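PDB 5EYF: glutamate ABC superfamily ATP binding cassette transporter, binding protein from Enterococcus faecium DO, which probably serves as the extracellular solute-binding component of an ABC transporter, and binds L-glutamate, apparently for delivery to the membrane complex for import. Local coordinates for residues B[26-31]-B[234-239]; B[158-163]-B[183-188]. All coordinates share one frame; numbering follows the deposited sequence.

Contact 1 (B[26-31]-B[234-239]); sequences RLFGMM and KWFPNE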
# COMPACT_ATOMS: atom_id res chain seq x y z
N ARG B 26 -15.19 -9.91 -10.03
CA ARG B 26 -15.89 -8.68 -10.38
C ARG B 26 -15.06 -7.47 -9.98
O ARG B 26 -14.49 -7.44 -8.89
CB ARG B 26 -17.27 -8.60 -9.72
CG ARG B 26 -18.16 -7.51 -10.34
CD ARG B 26 -19.55 -7.40 -9.68
NE ARG B 26 -19.51 -6.52 -8.51
CZ ARG B 26 -19.71 -5.21 -8.54
NH1 ARG B 26 -19.62 -4.50 -7.43
NH2 ARG B 26 -19.99 -4.60 -9.69
N LEU B 27 -15.03 -6.47 -10.87
CA LEU B 27 -14.29 -5.20 -10.78
C LEU B 27 -12.87 -5.31 -11.32
O LEU B 27 -12.24 -4.28 -11.59
CB LEU B 27 -14.25 -4.60 -9.36
CG LEU B 27 -15.62 -4.42 -8.69
CD1 LEU B 27 -15.46 -3.79 -7.29
CD2 LEU B 27 -16.50 -3.57 -9.59
N PHE B 28 -12.35 -6.54 -11.48
CA PHE B 28 -10.98 -6.71 -11.96
C PHE B 28 -10.90 -7.51 -13.25
O PHE B 28 -10.33 -7.02 -14.23
CB PHE B 28 -10.10 -7.36 -10.88
CG PHE B 28 -9.81 -6.43 -9.76
CD1 PHE B 28 -8.78 -5.51 -9.86
CD2 PHE B 28 -10.61 -6.44 -8.63
CE1 PHE B 28 -8.51 -4.62 -8.81
CE2 PHE B 28 -10.35 -5.56 -7.58
CZ PHE B 28 -9.29 -4.65 -7.69
N GLY B 29 -11.45 -8.72 -13.29
CA GLY B 29 -11.49 -9.51 -14.50
C GLY B 29 -12.63 -10.47 -14.35
O GLY B 29 -12.52 -11.43 -13.59
N MSE B 30 -13.69 -10.23 -15.10
CA MSE B 30 -14.91 -11.00 -14.99
C MSE B 30 -15.47 -11.25 -16.38
O MSE B 30 -15.68 -10.31 -17.12
CB MSE B 30 -15.93 -10.22 -14.17
CG MSE B 30 -17.35 -10.59 -14.46
SE MSE B 30 -18.06 -11.28 -12.84
CE MSE B 30 -17.15 -12.98 -12.81
N MSE B 31 -15.71 -12.52 -16.73
CA MSE B 31 -16.30 -12.81 -18.03
C MSE B 31 -17.75 -12.37 -18.06
O MSE B 31 -18.55 -12.78 -17.21
CB MSE B 31 -16.20 -14.29 -18.35
CG MSE B 31 -17.01 -14.65 -19.59
SE MSE B 31 -16.39 -13.79 -21.24
CE MSE B 31 -14.71 -14.69 -21.44
N LYS B 234 -13.37 4.83 -13.25
CA LYS B 234 -14.43 4.02 -13.85
C LYS B 234 -14.83 2.87 -12.94
O LYS B 234 -16.03 2.58 -12.79
CB LYS B 234 -13.95 3.47 -15.20
CG LYS B 234 -14.92 2.48 -15.87
CD LYS B 234 -14.36 1.98 -17.21
CE LYS B 234 -15.10 0.77 -17.72
NZ LYS B 234 -14.49 0.21 -18.96
N TRP B 235 -13.86 2.22 -12.30
CA TRP B 235 -14.11 1.00 -11.54
C TRP B 235 -14.27 1.22 -10.04
O TRP B 235 -15.00 0.46 -9.39
CB TRP B 235 -12.98 -0.03 -11.79
CG TRP B 235 -13.08 -0.50 -13.22
CD1 TRP B 235 -12.34 -0.07 -14.30
CD2 TRP B 235 -14.05 -1.40 -13.74
NE1 TRP B 235 -12.78 -0.69 -15.45
CE2 TRP B 235 -13.82 -1.52 -15.13
CE3 TRP B 235 -15.07 -2.16 -13.16
CZ2 TRP B 235 -14.59 -2.35 -15.96
CZ3 TRP B 235 -15.82 -2.98 -13.97
CH2 TRP B 235 -15.58 -3.06 -15.36
N PHE B 236 -13.65 2.26 -9.47
CA PHE B 236 -13.66 2.50 -8.02
C PHE B 236 -14.06 3.94 -7.71
O PHE B 236 -13.36 4.65 -6.98
CB PHE B 236 -12.30 2.16 -7.44
CG PHE B 236 -11.85 0.81 -7.79
CD1 PHE B 236 -12.46 -0.29 -7.21
CD2 PHE B 236 -10.89 0.61 -8.77
CE1 PHE B 236 -12.10 -1.55 -7.57
CE2 PHE B 236 -10.55 -0.68 -9.15
CZ PHE B 236 -11.14 -1.75 -8.54
N PRO B 237 -15.22 4.38 -8.19
CA PRO B 237 -15.57 5.80 -8.05
C PRO B 237 -15.76 6.25 -6.61
O PRO B 237 -15.57 7.44 -6.32
CB PRO B 237 -16.88 5.92 -8.85
CG PRO B 237 -17.48 4.53 -8.82
CD PRO B 237 -16.29 3.62 -8.89
N ASN B 238 -16.10 5.35 -5.69
CA ASN B 238 -16.35 5.74 -4.31
C ASN B 238 -15.34 5.14 -3.34
O ASN B 238 -15.56 5.20 -2.12
CB ASN B 238 -17.77 5.35 -3.90
CG ASN B 238 -18.82 6.06 -4.72
OD1 ASN B 238 -18.64 7.22 -5.11
ND2 ASN B 238 -19.93 5.38 -4.99
N GLU B 239 -14.25 4.57 -3.84
CA GLU B 239 -13.23 3.95 -2.99
C GLU B 239 -11.88 4.53 -3.39
O GLU B 239 -11.37 4.24 -4.48
CB GLU B 239 -13.24 2.43 -3.13
CG GLU B 239 -14.53 1.75 -2.63
CD GLU B 239 -14.74 1.85 -1.12
OE1 GLU B 239 -13.77 2.17 -0.38
OE2 GLU B 239 -15.88 1.62 -0.66
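Leu27, Phe28, Trp235 and Phe236 pack together where a bulged segment of the N-terminal part of this family 3 solute-binding protein meets the end of helix 227-235. Phe28 and Gly29 share Thr25 as partner on the adjoining strand, a classic beta bulge. On the other side, the helix ends at Trp235; Phe236 departs from its backbone angles and opens the type I turn that runs to Glu239.

The apolar contacts of Leu27 are with aromatic carbons. Its CG stands opposite the carbonyl carbon (chi1 -53°), and from there the two methyls part: CD1 goes to CE1 of Phe236 at 4.0 Å, while CD2 lies 4.1 Å from CE3 of Trp235. The backbone contributes too, since Leu27 O approaches the Trp235 indole obliquely, 3.9 Å from CE3. The methylene CG of Lys234 lies over one face of the indole. The indole nitrogen NE1 is hydrogen-bonded to OD2 of Asp44, which helps to set the rotation of the ring.

The aromatic contact joins Phe28 to Phe236. The CB of Phe28 leads away from 234-239, yet the ring reaches back, so that the two rings meet obliquely with planes at 43° and centroids 5.5 Å apart. Phe103 meets both rings, and Phe41 makes an edge-to-face pair with Phe236, extending the apolar cluster. Phe28 also touches Thr85, a glutamate-binding residue. The closest approach between the segments is between the para carbons, Phe28 CZ to Phe236 CZ at 3.5 Å.

Contact 2 (B[158-163]-B[183-188]); sequences EAFTAL and DENPEY
The Phe160 ring turns its edge to one face of Tyr188, a T-shaped pair with planes at 75° and centroids 5.3 Å apart. CE1 of Phe160 lies above the phenol ring, displaced toward its rim, while Phe160 CZ comes 4.0 Å from Tyr188 CD2. The carbonyl O of Asn185 sits in the plane of the Tyr188 ring, at its edge. The Phe160 edge has a polar neighbour: Asn185 OD1 lies in the ring plane, 3.1 Å from CE2. The amide plane is turned 60° from the ring; its approach to CE2 and CZ is unusually close and doubtful in detail. Asn185 ND2 donates to Ile181 O, which holds the amide in this orientation at the end of helix 175-182.

Leu163, one helical turn after Phe160, completes the apolar layer. Both side chains leave the helix with CG opposite the backbone N (chi1 -178° in each), which directs them together toward Tyr188. Leu163 CD2 approaches the ring obliquely, 3.8 Å from CD1 of Tyr188. Leu110 touches Phe160, Leu163 and Tyr188 from strand 103-112, and Met171 touches the two helical residues.

The type I turn closed by Tyr188 N to Asn185 O (3.1 Å) brings the chain into strand 188-191. The contact joins helix 156-164 to the loop after helix 175-182, at the edge of helix-on-sheet packing in an alpha/beta lobe of the type 2 periplasmic binding protein fold.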
# COMPACT_ATOMS: atom_id res chain seq x y z
N GLU B 158 -17.54 -20.34 -4.56
CA GLU B 158 -17.75 -21.42 -3.59
C GLU B 158 -17.55 -20.91 -2.17
O GLU B 158 -18.30 -21.27 -1.25
CB GLU B 158 -16.76 -22.55 -3.87
CG GLU B 158 -17.33 -23.83 -4.36
CD GLU B 158 -16.68 -25.01 -3.67
OE1 GLU B 158 -15.43 -25.07 -3.62
OE2 GLU B 158 -17.43 -25.86 -3.13
N ALA B 159 -16.51 -20.08 -1.97
CA ALA B 159 -16.27 -19.50 -0.66
C ALA B 159 -17.44 -18.65 -0.22
O ALA B 159 -17.83 -18.69 0.95
CB ALA B 159 -14.98 -18.66 -0.71
N PHE B 160 -18.03 -17.89 -1.14
CA PHE B 160 -19.14 -17.03 -0.74
C PHE B 160 -20.42 -17.83 -0.47
O PHE B 160 -21.16 -17.51 0.47
CB PHE B 160 -19.38 -15.95 -1.79
CG PHE B 160 -20.47 -15.02 -1.42
CD1 PHE B 160 -20.39 -14.31 -0.23
CD2 PHE B 160 -21.59 -14.87 -2.23
CE1 PHE B 160 -21.38 -13.46 0.15
CE2 PHE B 160 -22.59 -13.99 -1.85
CZ PHE B 160 -22.49 -13.29 -0.66
N THR B 161 -20.73 -18.86 -1.27
CA THR B 161 -21.91 -19.64 -0.91
C THR B 161 -21.70 -20.37 0.41
O THR B 161 -22.65 -20.53 1.17
CB THR B 161 -22.32 -20.60 -2.03
OG1 THR B 161 -21.22 -21.44 -2.39
CG2 THR B 161 -22.80 -19.82 -3.27
N ALA B 162 -20.47 -20.79 0.72
CA ALA B 162 -20.21 -21.39 2.02
C ALA B 162 -20.45 -20.39 3.14
O ALA B 162 -21.01 -20.74 4.18
CB ALA B 162 -18.78 -21.94 2.09
N LEU B 163 -20.08 -19.12 2.92
CA LEU B 163 -20.39 -18.09 3.90
C LEU B 163 -21.90 -17.93 4.04
O LEU B 163 -22.43 -17.87 5.17
CB LEU B 163 -19.75 -16.76 3.50
CG LEU B 163 -19.98 -15.63 4.50
CD1 LEU B 163 -19.26 -15.91 5.82
CD2 LEU B 163 -19.50 -14.28 3.93
N ASP B 183 -21.14 -5.67 -2.93
CA ASP B 183 -22.09 -4.94 -3.77
C ASP B 183 -23.18 -5.86 -4.29
O ASP B 183 -24.34 -5.45 -4.42
CB ASP B 183 -21.36 -4.27 -4.94
CG ASP B 183 -20.49 -3.08 -4.51
OD1 ASP B 183 -20.70 -2.53 -3.41
OD2 ASP B 183 -19.60 -2.69 -5.30
N GLU B 184 -22.85 -7.12 -4.58
CA GLU B 184 -23.86 -8.05 -5.06
C GLU B 184 -24.75 -8.58 -3.95
O GLU B 184 -25.81 -9.14 -4.24
CB GLU B 184 -23.21 -9.23 -5.77
CG GLU B 184 -22.31 -8.86 -6.92
CD GLU B 184 -23.03 -8.07 -7.99
OE1 GLU B 184 -23.21 -6.85 -7.82
OE2 GLU B 184 -23.42 -8.68 -9.01
N ASN B 185 -24.36 -8.45 -2.68
CA ASN B 185 -25.02 -9.18 -1.60
C ASN B 185 -25.16 -8.32 -0.35
O ASN B 185 -24.32 -8.36 0.55
CB ASN B 185 -24.28 -10.48 -1.30
CG ASN B 185 -24.13 -11.35 -2.54
OD1 ASN B 185 -24.95 -12.24 -2.80
ND2 ASN B 185 -23.07 -11.12 -3.30
N PRO B 186 -26.26 -7.57 -0.24
CA PRO B 186 -26.38 -6.55 0.82
C PRO B 186 -26.51 -7.10 2.24
O PRO B 186 -26.42 -6.31 3.19
CB PRO B 186 -27.63 -5.77 0.41
CG PRO B 186 -28.39 -6.69 -0.48
CD PRO B 186 -27.36 -7.48 -1.22
N GLU B 187 -26.72 -8.40 2.43
CA GLU B 187 -26.75 -8.95 3.78
C GLU B 187 -25.37 -9.06 4.41
O GLU B 187 -25.27 -9.46 5.58
CB GLU B 187 -27.41 -10.33 3.79
CG GLU B 187 -28.91 -10.33 3.63
CD GLU B 187 -29.49 -11.73 3.78
OE1 GLU B 187 -30.19 -12.18 2.86
OE2 GLU B 187 -29.21 -12.37 4.82
N TYR B 188 -24.31 -8.76 3.66
CA TYR B 188 -22.93 -8.98 4.06
C TYR B 188 -22.15 -7.68 3.98
O TYR B 188 -22.46 -6.81 3.16
CB TYR B 188 -22.28 -10.05 3.19
CG TYR B 188 -23.03 -11.34 3.32
CD1 TYR B 188 -22.65 -12.27 4.26
CD2 TYR B 188 -24.15 -11.60 2.55
CE1 TYR B 188 -23.34 -13.43 4.43
CE2 TYR B 188 -24.86 -12.75 2.72
CZ TYR B 188 -24.44 -13.66 3.66
OH TYR B 188 -25.14 -14.82 3.83

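How the contacts relate
Contact 2 is nested within the long chain excursion that contact 1 closes, and their centres are about 17 Å apart. They are nevertheless joined directly: Arg26 NH1 of contact 1 forms a salt bridge with Asp183 OD2 of contact 2 at 2.8 Å, although a second conformer of Arg26 is also deposited. The ion pair from Arg26 NE to Glu184 OE1, at 3.8 Å, is long and weak; NE has Gly180 O as its hydrogen-bond partner. The two contacts stand differently to the ligand. The Phe28 side chain lies about 8 Å from the bound glutamate and about 6 Å from the side chain of Lys22, whereas contact 2 lies away from the glutamate pocket.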